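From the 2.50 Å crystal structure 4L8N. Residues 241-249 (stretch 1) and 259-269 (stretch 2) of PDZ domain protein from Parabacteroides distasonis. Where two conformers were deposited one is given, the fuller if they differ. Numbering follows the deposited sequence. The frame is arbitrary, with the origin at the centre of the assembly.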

# COMPACT_ATOMS: atom_id res chain seq x y z
N LEU A 241 -4.54 2.70 -12.72
CA LEU A 241 -3.55 2.22 -11.75
C LEU A 241 -2.17 2.29 -12.37
O LEU A 241 -1.98 1.92 -13.54
CB LEU A 241 -3.86 0.78 -11.27
CG LEU A 241 -5.25 0.53 -10.69
CD1 LEU A 241 -5.55 -0.96 -10.62
CD2 LEU A 241 -5.45 1.24 -9.35
N LEU A 242 -1.22 2.80 -11.58
CA LEU A 242 0.16 2.93 -12.01
C LEU A 242 1.09 2.23 -11.02
O LEU A 242 1.04 2.47 -9.80
CB LEU A 242 0.59 4.41 -12.18
CG LEU A 242 1.91 4.68 -12.94
CD1 LEU A 242 1.82 5.95 -13.79
CD2 LEU A 242 3.12 4.77 -11.99
N GLN A 243 1.98 1.41 -11.59
CA GLN A 243 3.02 0.75 -10.83
C GLN A 243 4.37 1.07 -11.47
O GLN A 243 4.50 1.07 -12.70
CB GLN A 243 2.79 -0.77 -10.74
CG GLN A 243 3.82 -1.45 -9.84
CD GLN A 243 3.78 -2.95 -9.90
OE1 GLN A 243 3.30 -3.61 -8.98
NE2 GLN A 243 4.34 -3.53 -10.96
N PHE A 244 5.36 1.36 -10.64
CA PHE A 244 6.72 1.62 -11.09
C PHE A 244 7.68 1.18 -9.99
O PHE A 244 7.54 1.59 -8.83
CB PHE A 244 6.93 3.10 -11.52
CG PHE A 244 8.36 3.39 -11.93
CD1 PHE A 244 8.90 2.81 -13.07
CD2 PHE A 244 9.16 4.22 -11.17
CE1 PHE A 244 10.24 3.04 -13.42
CE2 PHE A 244 10.49 4.46 -11.53
CZ PHE A 244 11.02 3.85 -12.65
N GLY A 245 8.60 0.31 -10.35
CA GLY A 245 9.57 -0.23 -9.40
C GLY A 245 10.99 -0.32 -9.91
O GLY A 245 11.23 -0.45 -11.12
N ILE A 246 11.94 -0.23 -8.96
CA ILE A 246 13.38 -0.40 -9.18
C ILE A 246 13.81 -1.58 -8.29
O ILE A 246 13.48 -1.62 -7.09
CB ILE A 246 14.22 0.90 -8.93
CG1 ILE A 246 13.70 2.11 -9.74
CG2 ILE A 246 15.72 0.68 -9.18
CD1 ILE A 246 14.24 3.51 -9.27
N ARG A 247 14.53 -2.55 -8.89
CA ARG A 247 15.04 -3.74 -8.21
C ARG A 247 16.56 -3.73 -8.33
O ARG A 247 17.08 -3.65 -9.45
CB ARG A 247 14.44 -5.02 -8.82
CG ARG A 247 14.31 -6.19 -7.85
CD ARG A 247 13.61 -7.39 -8.48
NE ARG A 247 12.26 -7.61 -7.93
CZ ARG A 247 11.13 -7.50 -8.62
NH1 ARG A 247 11.17 -7.19 -9.91
NH2 ARG A 247 9.96 -7.70 -8.03
N ILE A 248 17.29 -3.76 -7.17
CA ILE A 248 18.78 -3.78 -7.17
C ILE A 248 19.23 -5.20 -6.75
O ILE A 248 19.15 -5.55 -5.57
CB ILE A 248 19.45 -2.64 -6.33
CG1 ILE A 248 19.06 -1.23 -6.84
CG2 ILE A 248 20.99 -2.85 -6.24
CD1 ILE A 248 19.65 -0.03 -6.04
N ILE A 249 19.66 -6.01 -7.74
CA ILE A 249 20.00 -7.42 -7.51
C ILE A 249 21.51 -7.65 -7.39
O ILE A 249 22.26 -7.34 -8.32
CB ILE A 249 19.38 -8.34 -8.62
CG1 ILE A 249 17.86 -8.12 -8.79
CG2 ILE A 249 19.67 -9.82 -8.36
CD1 ILE A 249 17.48 -7.87 -10.19
N LEU A 259 18.80 -6.88 -2.97
CA LEU A 259 19.37 -6.07 -1.89
C LEU A 259 18.41 -4.97 -1.47
O LEU A 259 18.21 -4.73 -0.28
CB LEU A 259 20.71 -5.43 -2.31
CG LEU A 259 21.84 -6.36 -2.74
CD1 LEU A 259 22.95 -5.56 -3.31
CD2 LEU A 259 22.40 -7.14 -1.57
N TRP A 260 17.83 -4.31 -2.45
CA TRP A 260 16.97 -3.15 -2.28
C TRP A 260 15.98 -3.10 -3.43
O TRP A 260 16.35 -3.34 -4.61
CB TRP A 260 17.88 -1.90 -2.28
CG TRP A 260 17.21 -0.58 -2.01
CD1 TRP A 260 17.16 0.08 -0.81
CD2 TRP A 260 16.69 0.33 -2.99
NE1 TRP A 260 16.58 1.31 -0.97
CE2 TRP A 260 16.27 1.49 -2.30
CE3 TRP A 260 16.51 0.28 -4.38
CZ2 TRP A 260 15.72 2.59 -2.95
CZ3 TRP A 260 15.90 1.34 -5.02
CH2 TRP A 260 15.56 2.50 -4.31
N GLU A 261 14.71 -2.79 -3.09
CA GLU A 261 13.61 -2.69 -4.03
C GLU A 261 12.71 -1.56 -3.58
O GLU A 261 12.40 -1.44 -2.40
CB GLU A 261 12.84 -4.04 -4.12
CG GLU A 261 11.83 -4.12 -5.27
CD GLU A 261 11.13 -5.46 -5.48
OE1 GLU A 261 11.83 -6.47 -5.69
OE2 GLU A 261 9.88 -5.49 -5.51
N CYS A 262 12.34 -0.70 -4.53
CA CYS A 262 11.44 0.42 -4.31
C CYS A 262 10.35 0.37 -5.35
O CYS A 262 10.62 0.31 -6.55
CB CYS A 262 12.16 1.76 -4.31
SG CYS A 262 11.15 3.14 -3.71
N GLU A 263 9.10 0.29 -4.85
CA GLU A 263 7.89 0.17 -5.66
C GLU A 263 6.94 1.31 -5.36
O GLU A 263 6.58 1.55 -4.22
CB GLU A 263 7.21 -1.18 -5.41
CG GLU A 263 6.23 -1.62 -6.48
CD GLU A 263 5.44 -2.87 -6.14
OE1 GLU A 263 6.04 -3.97 -6.07
OE2 GLU A 263 4.21 -2.76 -5.97
N ALA A 264 6.58 2.03 -6.40
CA ALA A 264 5.60 3.12 -6.33
C ALA A 264 4.27 2.61 -6.90
O ALA A 264 4.24 2.02 -8.00
CB ALA A 264 6.09 4.33 -7.12
N ASN A 265 3.20 2.78 -6.11
CA ASN A 265 1.85 2.41 -6.49
C ASN A 265 0.97 3.64 -6.36
O ASN A 265 0.72 4.14 -5.26
CB ASN A 265 1.33 1.23 -5.68
CG ASN A 265 2.03 -0.05 -6.05
OD1 ASN A 265 1.80 -0.63 -7.12
ND2 ASN A 265 2.91 -0.51 -5.15
N GLU A 266 0.58 4.16 -7.53
CA GLU A 266 -0.16 5.41 -7.67
C GLU A 266 -1.62 5.21 -8.11
O GLU A 266 -1.87 4.43 -9.03
CB GLU A 266 0.60 6.27 -8.70
CG GLU A 266 0.62 7.75 -8.39
CD GLU A 266 1.44 8.16 -7.19
OE1 GLU A 266 2.68 8.13 -7.29
OE2 GLU A 266 0.83 8.60 -6.18
N LEU A 267 -2.57 5.89 -7.44
CA LEU A 267 -4.00 5.84 -7.81
C LEU A 267 -4.30 7.05 -8.70
O LEU A 267 -4.24 8.20 -8.24
CB LEU A 267 -4.96 5.80 -6.60
CG LEU A 267 -4.97 4.54 -5.74
CD1 LEU A 267 -6.08 4.62 -4.71
CD2 LEU A 267 -5.18 3.30 -6.57
N LEU A 268 -4.58 6.78 -9.97
CA LEU A 268 -4.75 7.83 -10.97
C LEU A 268 -6.17 8.18 -11.37
O LEU A 268 -7.05 7.32 -11.53
CB LEU A 268 -3.97 7.47 -12.22
CG LEU A 268 -2.59 8.09 -12.28
CD1 LEU A 268 -1.61 7.38 -11.38
CD2 LEU A 268 -2.08 8.03 -13.65
N GLU A 269 -6.34 9.50 -11.59
CA GLU A 269 -7.55 10.20 -12.04
C GLU A 269 -7.61 10.20 -13.57
O GLU A 269 -8.69 9.95 -14.12
CB GLU A 269 -7.58 11.66 -11.50
CG GLU A 269 -7.30 11.80 -10.01
CD GLU A 269 -7.46 13.20 -9.47
OE1 GLU A 269 -6.49 14.00 -9.56
OE2 GLU A 269 -8.55 13.51 -8.94

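The two strands run antiparallel, 172° between their N-to-C directions, with axes approaching to 4.5 Å, and together they bury 878 Å². Register follows from the backbone. L242, F244, I246 and I248 face E266, A264, C262 and W260 as hydrogen-bonded pairs; in the F244 pair, A264 N to F244 O is 2.6 Å at 173° and F244 N to A264 O is 2.9 Å. At the I248 end the ladder shifts by a residue: I248 N donates to W260 O (2.8 Å), but I248 O accepts from L259 N (2.9 Å).

Side chains of these pairs share one face, where the small C262 and A264 sit between W260 and E266. A264 ends at CB, and opposite it F244 leads its ring away from the neighbouring strand, F244 CB lying 4.6 Å from A264 CB. The W260 ring lies beside two isoleucines: I248 CD1 reaches W260 CE3 at 3.6 Å, oblique to the ring, while I246 CG2 sits at its edge, 4.2 Å from W260 CZ3. At the other end L268 CD1 packs 3.8 Å from L242 CB.

The opposite face carries L241, Q243, G245 and R247 against L267, N265, E263 and E261. Its hollow is at G245: with no side chain there, G245 CA lies 4.1 Å from E263 CA, the closest CA pair in the register, and 3.1 Å from C262 O in a CA-H...O contact. An ideal CB on G245 would stand 3.4 Å from C262 O and 3.8 Å from E263 CG. Within its strand, E263 OE2 accepts a hydrogen bond from N265 ND2 (2.7 Å, 169°). R247 and E261 form a salt bridge, NE to OE1 2.5 Å, although the 118° angle makes its hydrogen bond weak. L241 CD2 meets L267 CD2 at 3.5 Å, a tight apolar contact at the far end.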